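Lmo2445 protein (Listeria monocytogenes EGD-e, PDB 5HZL) is of unknown function, but as a secreted, calcium-binding internalin-like protein with leucine-rich repeats it probably acts in recognition or adhesion outside the bacterial cell. Local coordinates at residues L239-N245 with H275-L281; L218-F224 with Y292-V296. One frame throughout, in Å; residues are numbered along the deposited sequence.

Contact 1: L239-N245 with H275-L281; sequences LIIIKDN and HLLEISL
Strand 240-244 and the 275-281 part of strand 273-281 run antiparallel, their N-to-C directions 167° apart and their axes 4.7 Å at closest approach. The register pairs Ile240 with Leu281, Ile241 with Ser280, Ile242 with Ile279, Lys243 with Glu278 and Asp244 with Leu277, all extended, CA to CA 4.7 to 5.1 Å: a regular antiparallel ladder of hydrogen-bonded and non-hydrogen-bonded pairs in turn.

Two hydrogen-bonded pairs carry it: Ile241 N to Ser280 O is 3.0 Å and Ser280 N to Ile241 O 2.9 Å, while Lys243 N to Glu278 O is 2.9 Å and Glu278 N to Lys243 O 3.0 Å. CA-H...O contacts lie between, the shortest from Ile242 CA to Glu278 O, 3.3 Å. At Asn245, phi 55° and psi 41° turn the chain out of the strand, yet Asn245 N reaches Leu276 O at 2.8 Å and its side-chain OD1 accepts from Leu276 N at 2.9 Å.

Two polar links join side chains across the pair. Lys243 NZ (chi m, t, m, t) lies 3.4 Å from Glu278 OE2 (chi1 t, chi2 t), a salt bridge. His275 ND1 (chi1 m) donates to Asp244 OD1 (chi1 t) at 3.1 Å; His275 NE2 is hydrogen-bonded to backbone O of Gln271.

On the face carrying Ile240, Ile242, Leu277, Ile279 and Leu281, polar at Asp244, Ile240 (chi1 t) sets CD1 3.9 Å from Ile279 CG2. Helix 223-227 packs there on Ile279 and Leu281; within the mixed sheet, strand 247-250 flanks 240-244 and strand 290-298 flanks 273-281.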
ATOM      1  N   LEU A 239      -6.620  26.736  -1.502  1.00 84.88           N
ATOM      2  CA  LEU A 239      -6.112  27.413  -2.698  1.00 85.82           C
ATOM      3  C   LEU A 239      -5.606  26.422  -3.753  1.00 78.80           C
ATOM      4  O   LEU A 239      -5.267  25.282  -3.433  1.00 74.52           O
ATOM      5  CB  LEU A 239      -5.003  28.428  -2.345  1.00 91.96           C
ATOM      6  CG  LEU A 239      -5.339  29.691  -1.516  1.00 99.38           C
ATOM      7  CD1 LEU A 239      -5.910  29.394  -0.124  1.00101.32           C
ATOM      8  CD2 LEU A 239      -4.104  30.585  -1.393  1.00101.22           C
ATOM      9  N   ILE A 240      -5.563  26.883  -5.008  1.00 75.51           N
ATOM     10  CA  ILE A 240      -5.110  26.082  -6.169  1.00 69.41           C
ATOM     11  C   ILE A 240      -4.211  26.904  -7.116  1.00 66.70           C
ATOM     12  O   ILE A 240      -4.532  28.040  -7.449  1.00 69.84           O
ATOM     13  CB  ILE A 240      -6.302  25.444  -6.906  1.00 68.51           C
ATOM     14  CG1 ILE A 240      -5.836  24.754  -8.188  1.00 68.91           C
ATOM     15  CG2 ILE A 240      -7.345  26.487  -7.268  1.00 72.97           C
ATOM     16  CD1 ILE A 240      -6.924  23.957  -8.887  1.00 69.48           C
ATOM     17  N   ILE A 241      -3.085  26.315  -7.525  1.00 61.80           N
ATOM     18  CA  ILE A 241      -2.089  26.956  -8.395  1.00 60.64           C
ATOM     19  C   ILE A 241      -1.807  26.075  -9.609  1.00 58.34           C
ATOM     20  O   ILE A 241      -1.762  24.861  -9.489  1.00 57.72           O
ATOM     21  CB  ILE A 241      -0.729  27.197  -7.652  1.00 61.75           C
ATOM     22  CG1 ILE A 241      -0.861  28.141  -6.435  1.00 63.57           C
ATOM     23  CG2 ILE A 241       0.340  27.752  -8.596  1.00 62.62           C
ATOM     24  CD1 ILE A 241      -1.559  27.566  -5.221  1.00 63.28           C
ATOM     25  N   ILE A 242      -1.630  26.700 -10.774  1.00 59.19           N
ATOM     26  CA  ILE A 242      -1.323  26.022 -12.044  1.00 57.87           C
ATOM     27  C   ILE A 242       0.067  26.496 -12.471  1.00 57.25           C
ATOM     28  O   ILE A 242       0.301  27.691 -12.593  1.00 60.14           O
ATOM     29  CB  ILE A 242      -2.393  26.281 -13.144  1.00 59.27           C
ATOM     30  CG1 ILE A 242      -3.598  25.338 -12.986  1.00 58.58           C
ATOM     31  CG2 ILE A 242      -1.853  25.956 -14.532  1.00 60.22           C
ATOM     32  CD1 ILE A 242      -4.334  25.430 -11.672  1.00 59.19           C
ATOM     33  N   LYS A 243       0.981  25.559 -12.694  1.00 56.23           N
ATOM     34  CA  LYS A 243       2.341  25.897 -13.082  1.00 58.11           C
ATOM     35  C   LYS A 243       2.721  25.234 -14.376  1.00 58.11           C
ATOM     36  O   LYS A 243       2.135  24.227 -14.763  1.00 57.29           O
ATOM     37  CB  LYS A 243       3.327  25.495 -11.995  1.00 58.88           C
ATOM     38  CG  LYS A 243       2.956  26.090 -10.660  1.00 61.35           C
ATOM     39  CD  LYS A 243       4.042  25.977  -9.613  1.00 63.85           C
ATOM     40  CE  LYS A 243       4.315  24.560  -9.190  1.00 63.25           C
ATOM     41  NZ  LYS A 243       5.385  24.612  -8.161  1.00 66.05           N
ATOM     42  N   ASP A 244       3.718  25.816 -15.030  1.00 60.09           N
ATOM     43  CA  ASP A 244       4.221  25.335 -16.301  1.00 61.94           C
ATOM     44  C   ASP A 244       5.734  25.295 -16.189  1.00 61.47           C
ATOM     45  O   ASP A 244       6.363  26.334 -16.060  1.00 63.27           O
ATOM     46  CB  ASP A 244       3.787  26.296 -17.403  1.00 66.93           C
ATOM     47  CG  ASP A 244       4.259  25.871 -18.781  1.00 71.03           C
ATOM     48  OD1 ASP A 244       4.376  24.648 -19.032  1.00 72.57           O
ATOM     49  OD2 ASP A 244       4.495  26.772 -19.626  1.00 76.42           O
ATOM     50  N   ASN A 245       6.303  24.092 -16.229  1.00 60.62           N
ATOM     51  CA  ASN A 245       7.744  23.894 -16.108  1.00 62.56           C
ATOM     52  C   ASN A 245       8.291  24.545 -14.833  1.00 63.80           C
ATOM     53  O   ASN A 245       9.349  25.181 -14.843  1.00 66.94           O
ATOM     54  CB  ASN A 245       8.481  24.384 -17.370  1.00 64.69           C
ATOM     55  CG  ASN A 245       8.166  23.544 -18.600  1.00 64.28           C
ATOM     56  OD1 ASN A 245       8.088  22.313 -18.529  1.00 62.50           O
ATOM     57  ND2 ASN A 245       8.018  24.200 -19.746  1.00 65.10           N
ATOM     58  N   HIS A 275       6.251  20.764 -22.217  1.00 67.18           N
ATOM     59  CA  HIS A 275       5.690  21.488 -21.084  1.00 66.93           C
ATOM     60  C   HIS A 275       5.248  20.504 -19.998  1.00 64.56           C
ATOM     61  O   HIS A 275       4.575  19.512 -20.281  1.00 64.65           O
ATOM     62  CB  HIS A 275       4.483  22.337 -21.513  1.00 68.43           C
ATOM     63  CG  HIS A 275       4.814  23.452 -22.459  1.00 73.49           C
ATOM     64  ND1 HIS A 275       5.258  24.689 -22.032  1.00 76.42           N
ATOM     65  CD2 HIS A 275       4.745  23.528 -23.810  1.00 76.83           C
ATOM     66  CE1 HIS A 275       5.461  25.472 -23.078  1.00 78.50           C
ATOM     67  NE2 HIS A 275       5.157  24.792 -24.169  1.00 80.13           N
ATOM     68  N   LEU A 276       5.638  20.783 -18.760  1.00 61.93           N
ATOM     69  CA  LEU A 276       5.260  19.966 -17.621  1.00 58.78           C
ATOM     70  C   LEU A 276       4.270  20.832 -16.842  1.00 57.57           C
ATOM     71  O   LEU A 276       4.640  21.855 -16.263  1.00 57.44           O
ATOM     72  CB  LEU A 276       6.478  19.613 -16.774  1.00 58.62           C
ATOM     73  CG  LEU A 276       6.203  18.749 -15.548  1.00 57.57           C
ATOM     74  CD1 LEU A 276       5.603  17.414 -15.984  1.00 57.41           C
ATOM     75  CD2 LEU A 276       7.472  18.550 -14.729  1.00 58.29           C
ATOM     76  N   LEU A 277       3.008  20.431 -16.849  1.00 56.54           N
ATOM     77  CA  LEU A 277       1.965  21.181 -16.166  1.00 56.19           C
ATOM     78  C   LEU A 277       1.724  20.604 -14.795  1.00 55.25           C
ATOM     79  O   LEU A 277       1.744  19.399 -14.614  1.00 54.96           O
ATOM     80  CB  LEU A 277       0.703  21.159 -17.008  1.00 56.05           C
ATOM     81  CG  LEU A 277       0.897  21.937 -18.313  1.00 57.79           C
ATOM     82  CD1 LEU A 277      -0.135  21.551 -19.351  1.00 59.75           C
ATOM     83  CD2 LEU A 277       0.889  23.432 -18.054  1.00 58.82           C
ATOM     84  N   GLU A 278       1.489  21.474 -13.829  1.00 56.17           N
ATOM     85  CA  GLU A 278       1.273  21.040 -12.471  1.00 55.45           C
ATOM     86  C   GLU A 278       0.114  21.766 -11.803  1.00 53.62           C
ATOM     87  O   GLU A 278      -0.030  22.970 -11.942  1.00 53.54           O
ATOM     88  CB  GLU A 278       2.569  21.241 -11.682  1.00 58.26           C
ATOM     89  CG  GLU A 278       2.479  20.924 -10.191  1.00 60.50           C
ATOM     90  CD  GLU A 278       3.814  21.039  -9.469  1.00 63.42           C
ATOM     91  OE1 GLU A 278       4.847  20.577 -10.007  1.00 64.52           O
ATOM     92  OE2 GLU A 278       3.823  21.572  -8.337  1.00 66.47           O
ATOM     93  N   ILE A 279      -0.704  20.998 -11.093  1.00 51.15           N
ATOM     94  CA  ILE A 279      -1.827  21.503 -10.333  1.00 51.34           C
ATOM     95  C   ILE A 279      -1.376  21.292  -8.897  1.00 50.52           C
ATOM     96  O   ILE A 279      -1.217  20.166  -8.467  1.00 47.84           O
ATOM     97  CB  ILE A 279      -3.121  20.720 -10.596  1.00 51.27           C
ATOM     98  CG1 ILE A 279      -3.497  20.811 -12.075  1.00 53.23           C
ATOM     99  CG2 ILE A 279      -4.254  21.276  -9.744  1.00 51.80           C
ATOM    100  CD1 ILE A 279      -4.717  19.997 -12.470  1.00 53.68           C
ATOM    101  N   SER A 280      -1.151  22.383  -8.176  1.00 52.91           N
ATOM    102  CA  SER A 280      -0.705  22.360  -6.791  1.00 53.17           C
ATOM    103  C   SER A 280      -1.871  22.763  -5.900  1.00 55.36           C
ATOM    104  O   SER A 280      -2.399  23.856  -6.039  1.00 58.52           O
ATOM    105  CB  SER A 280       0.456  23.336  -6.640  1.00 54.69           C
ATOM    106  OG  SER A 280       0.844  23.488  -5.292  1.00 57.26           O
ATOM    107  N   LEU A 281      -2.259  21.878  -4.988  1.00 56.33           N
ATOM    108  CA  LEU A 281      -3.372  22.092  -4.053  1.00 58.70           C
ATOM    109  C   LEU A 281      -2.800  22.294  -2.658  1.00 60.72           C
ATOM    110  O   LEU A 281      -1.737  21.768  -2.362  1.00 61.10           O
ATOM    111  CB  LEU A 281      -4.241  20.848  -4.051  1.00 58.34           C
ATOM    112  CG  LEU A 281      -4.611  20.373  -5.461  1.00 58.83           C
ATOM    113  CD1 LEU A 281      -5.294  19.018  -5.426  1.00 58.93           C
ATOM    114  CD2 LEU A 281      -5.466  21.405  -6.175  1.00 60.38           C
TER

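Contact 2: L218-F224 with Y292-V296; sequences LKVFVPF and YDFPV
Phe294 lies with one ring face under Val220, whose CG1 sits 3.8 Å from the ring centroid and 26° off the normal, a CH-pi contact; the closest atoms are Val220 CG1 and Phe294 CD1, 3.5 Å apart. Val222 CG2 reaches Phe294 CZ at 3.8 Å, and Val222 CG1 stands over the face of Tyr292, 4.2 Å from its centroid and 28° off the normal. Both aromatics take chi1 m, with chi2 near -80°.

The two segments run oppositely, end-to-end directions 166° apart, and no hydrogen bond joins them. CA pairs Leu218-Val296, Val220-Phe294 and Val222-Tyr292 stand 8.9, 8.3 and 8.5 Å apart, too far for backbone pairing, so side chains fill the gap between the two layers. Strand 219-221, paired with 262-264, thus lies over strand 290-298 of the mixed sheet, a two-layered beta core consistent with an E-set (immunoglobulin-like) domain.

Leu218 (chi1 t) puts CD2 3.6 Å from Val296 CG2. At the other end the chain enters helix 223-227, and Phe224 (chi1 t) brings CB within 3.5 Å of Tyr292 OH, with Phe224 CD1 4.2 Å from Tyr292 CE2. That hydroxyl is hydrogen-bonded to Leu182 O, and Phe224 also touches Ile185 and Phe200.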
ATOM      1  N   LEU A 218      -5.858  21.526 -22.532  1.00 66.71           N
ATOM      2  CA  LEU A 218      -5.895  20.242 -21.833  1.00 63.89           C
ATOM      3  C   LEU A 218      -6.932  19.978 -20.733  1.00 62.14           C
ATOM      4  O   LEU A 218      -7.053  20.758 -19.787  1.00 61.48           O
ATOM      5  CB  LEU A 218      -4.514  20.063 -21.196  1.00 62.28           C
ATOM      6  CG  LEU A 218      -4.122  18.712 -20.634  1.00 61.31           C
ATOM      7  CD1 LEU A 218      -3.934  17.732 -21.781  1.00 63.14           C
ATOM      8  CD2 LEU A 218      -2.843  18.868 -19.832  1.00 60.53           C
ATOM      9  N   LYS A 219      -7.626  18.838 -20.850  1.00 61.40           N
ATOM     10  CA  LYS A 219      -8.637  18.398 -19.885  1.00 59.91           C
ATOM     11  C   LYS A 219      -8.142  17.137 -19.198  1.00 57.89           C
ATOM     12  O   LYS A 219      -8.046  16.086 -19.824  1.00 58.81           O
ATOM     13  CB  LYS A 219      -9.973  18.151 -20.576  1.00 62.36           C
ATOM     14  CG  LYS A 219     -10.464  19.415 -21.243  1.00 66.77           C
ATOM     15  CD  LYS A 219     -11.878  19.376 -21.793  1.00 70.60           C
ATOM     16  CE  LYS A 219     -12.179  20.767 -22.353  1.00 74.16           C
ATOM     17  NZ  LYS A 219     -13.560  20.987 -22.850  1.00 78.25           N
ATOM     18  N   VAL A 220      -7.852  17.250 -17.904  1.00 55.40           N
ATOM     19  CA  VAL A 220      -7.327  16.132 -17.099  1.00 53.20           C
ATOM     20  C   VAL A 220      -8.344  15.560 -16.098  1.00 52.67           C
ATOM     21  O   VAL A 220      -9.225  16.289 -15.637  1.00 54.46           O
ATOM     22  CB  VAL A 220      -6.061  16.583 -16.345  1.00 51.37           C
ATOM     23  CG1 VAL A 220      -4.980  16.965 -17.345  1.00 51.79           C
ATOM     24  CG2 VAL A 220      -6.342  17.765 -15.416  1.00 51.13           C
ATOM     25  N   PHE A 221      -8.194  14.272 -15.757  1.00 51.16           N
ATOM     26  CA  PHE A 221      -9.089  13.540 -14.814  1.00 49.08           C
ATOM     27  C   PHE A 221      -8.481  13.558 -13.422  1.00 48.05           C
ATOM     28  O   PHE A 221      -7.519  12.824 -13.173  1.00 47.93           O
ATOM     29  CB  PHE A 221      -9.291  12.097 -15.309  1.00 48.24           C
ATOM     30  CG  PHE A 221     -10.116  11.233 -14.397  1.00 47.54           C
ATOM     31  CD1 PHE A 221     -11.484  11.420 -14.286  1.00 48.11           C
ATOM     32  CD2 PHE A 221      -9.532  10.188 -13.682  1.00 47.00           C
ATOM     33  CE1 PHE A 221     -12.251  10.613 -13.459  1.00 47.81           C
ATOM     34  CE2 PHE A 221     -10.295   9.376 -12.855  1.00 46.66           C
ATOM     35  CZ  PHE A 221     -11.655   9.590 -12.742  1.00 47.25           C
ATOM     36  N   VAL A 222      -9.035  14.386 -12.523  1.00 47.30           N
ATOM     37  CA  VAL A 222      -8.502  14.519 -11.165  1.00 46.00           C
ATOM     38  C   VAL A 222      -9.625  14.574 -10.126  1.00 45.33           C
ATOM     39  O   VAL A 222      -9.987  15.661  -9.647  1.00 45.14           O
ATOM     40  CB  VAL A 222      -7.632  15.798 -11.031  1.00 47.71           C
ATOM     41  CG1 VAL A 222      -6.808  15.734  -9.735  1.00 47.95           C
ATOM     42  CG2 VAL A 222      -6.687  15.963 -12.219  1.00 47.48           C
ATOM     43  N   PRO A 223     -10.178  13.406  -9.756  1.00 45.17           N
ATOM     44  CA  PRO A 223     -11.264  13.360  -8.779  1.00 45.98           C
ATOM     45  C   PRO A 223     -10.979  14.004  -7.432  1.00 46.71           C
ATOM     46  O   PRO A 223     -11.898  14.531  -6.812  1.00 47.10           O
ATOM     47  CB  PRO A 223     -11.512  11.867  -8.605  1.00 45.61           C
ATOM     48  CG  PRO A 223     -11.147  11.297  -9.910  1.00 46.17           C
ATOM     49  CD  PRO A 223      -9.955  12.083 -10.363  1.00 45.72           C
ATOM     50  N   PHE A 224      -9.722  13.962  -7.001  1.00 47.31           N
ATOM     51  CA  PHE A 224      -9.318  14.534  -5.716  1.00 48.43           C
ATOM     52  C   PHE A 224      -9.725  16.002  -5.567  1.00 50.28           C
ATOM     53  O   PHE A 224     -10.189  16.412  -4.501  1.00 49.96           O
ATOM     54  CB  PHE A 224      -7.797  14.384  -5.523  1.00 48.49           C
ATOM     55  CG  PHE A 224      -7.296  14.953  -4.219  1.00 49.74           C
ATOM     56  CD1 PHE A 224      -6.900  16.280  -4.135  1.00 49.77           C
ATOM     57  CD2 PHE A 224      -7.233  14.163  -3.073  1.00 49.69           C
ATOM     58  CE1 PHE A 224      -6.454  16.809  -2.939  1.00 50.52           C
ATOM     59  CE2 PHE A 224      -6.783  14.690  -1.875  1.00 50.13           C
ATOM     60  CZ  PHE A 224      -6.396  16.014  -1.807  1.00 50.76           C
ATOM     61  N   TYR A 292      -0.219  17.382  -8.736  1.00 47.77           N
ATOM     62  CA  TYR A 292      -0.286  16.453  -9.870  1.00 46.08           C
ATOM     63  C   TYR A 292       0.376  16.991 -11.124  1.00 46.76           C
ATOM     64  O   TYR A 292       0.038  18.063 -11.553  1.00 47.53           O
ATOM     65  CB  TYR A 292      -1.745  16.132 -10.169  1.00 44.77           C
ATOM     66  CG  TYR A 292      -2.450  15.522  -8.984  1.00 43.56           C
ATOM     67  CD1 TYR A 292      -2.260  14.187  -8.658  1.00 42.63           C
ATOM     68  CD2 TYR A 292      -3.304  16.272  -8.185  1.00 43.43           C
ATOM     69  CE1 TYR A 292      -2.899  13.603  -7.568  1.00 42.18           C
ATOM     70  CE2 TYR A 292      -3.945  15.695  -7.094  1.00 43.83           C
ATOM     71  CZ  TYR A 292      -3.734  14.354  -6.789  1.00 42.34           C
ATOM     72  OH  TYR A 292      -4.366  13.777  -5.719  1.00 41.83           O
ATOM     73  N   ASP A 293       1.312  16.236 -11.702  1.00 48.35           N
ATOM     74  CA  ASP A 293       2.022  16.643 -12.928  1.00 50.11           C
ATOM     75  C   ASP A 293       1.461  15.998 -14.189  1.00 49.54           C
ATOM     76  O   ASP A 293       1.072  14.826 -14.196  1.00 50.45           O
ATOM     77  CB  ASP A 293       3.524  16.340 -12.851  1.00 52.42           C
ATOM     78  CG  ASP A 293       4.280  17.261 -11.902  1.00 54.87           C
ATOM     79  OD1 ASP A 293       3.670  18.147 -11.256  1.00 54.24           O
ATOM     80  OD2 ASP A 293       5.517  17.090 -11.820  1.00 58.75           O
ATOM     81  N   PHE A 294       1.457  16.777 -15.266  1.00 49.07           N
ATOM     82  CA  PHE A 294       0.942  16.347 -16.551  1.00 47.33           C
ATOM     83  C   PHE A 294       1.965  16.702 -17.615  1.00 49.56           C
ATOM     84  O   PHE A 294       2.045  17.857 -18.004  1.00 50.96           O
ATOM     85  CB  PHE A 294      -0.390  17.054 -16.813  1.00 45.30           C
ATOM     86  CG  PHE A 294      -1.379  16.885 -15.698  1.00 43.61           C
ATOM     87  CD1 PHE A 294      -2.190  15.765 -15.636  1.00 42.98           C
ATOM     88  CD2 PHE A 294      -1.480  17.828 -14.694  1.00 43.61           C
ATOM     89  CE1 PHE A 294      -3.098  15.594 -14.601  1.00 42.64           C
ATOM     90  CE2 PHE A 294      -2.386  17.668 -13.655  1.00 43.38           C
ATOM     91  CZ  PHE A 294      -3.194  16.551 -13.602  1.00 42.76           C
ATOM     92  N   PRO A 295       2.796  15.728 -18.049  1.00 51.60           N
ATOM     93  CA  PRO A 295       3.770  16.028 -19.110  1.00 53.91           C
ATOM     94  C   PRO A 295       3.021  16.220 -20.428  1.00 55.44           C
ATOM     95  O   PRO A 295       2.206  15.377 -20.807  1.00 54.40           O
ATOM     96  CB  PRO A 295       4.663  14.781 -19.156  1.00 54.33           C
ATOM     97  CG  PRO A 295       4.364  14.020 -17.913  1.00 53.37           C
ATOM     98  CD  PRO A 295       2.959  14.357 -17.533  1.00 51.17           C
ATOM     99  N   VAL A 296       3.281  17.330 -21.109  1.00 59.07           N
ATOM    100  CA  VAL A 296       2.599  17.634 -22.358  1.00 61.22           C
ATOM    101  C   VAL A 296       3.536  18.133 -23.449  1.00 63.96           C
ATOM    102  O   VAL A 296       4.485  18.870 -23.185  1.00 66.50           O
ATOM    103  CB  VAL A 296       1.502  18.697 -22.121  1.00 62.65           C
ATOM    104  CG1 VAL A 296       0.798  19.078 -23.429  1.00 64.74           C
ATOM    105  CG2 VAL A 296       0.484  18.175 -21.113  1.00 60.79           C
TER

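In the fold
Both contacts belong to the C-terminal domain, their centres 10 Å apart. Along the chain the order is 218-224, 239-245, 275-281, 292-296, so the strand pair of contact 1 is formed between the two partners of contact 2. Contact 1 is made within the mixed sheet, whereas contact 2 packs another layer on it. They join through neighbouring strands 273-281 and 290-298: His275 O to Val296 N and Leu277 O to Phe294 N, each 2.7 Å, are probable hydrogen bonds. Ile279 CD1 to Phe294 CE2 (3.5 Å) and Leu281 CD1 to Phe224 CD1 (3.4 Å) bring the apolar side chains of the two contacts together in the interior of the domain.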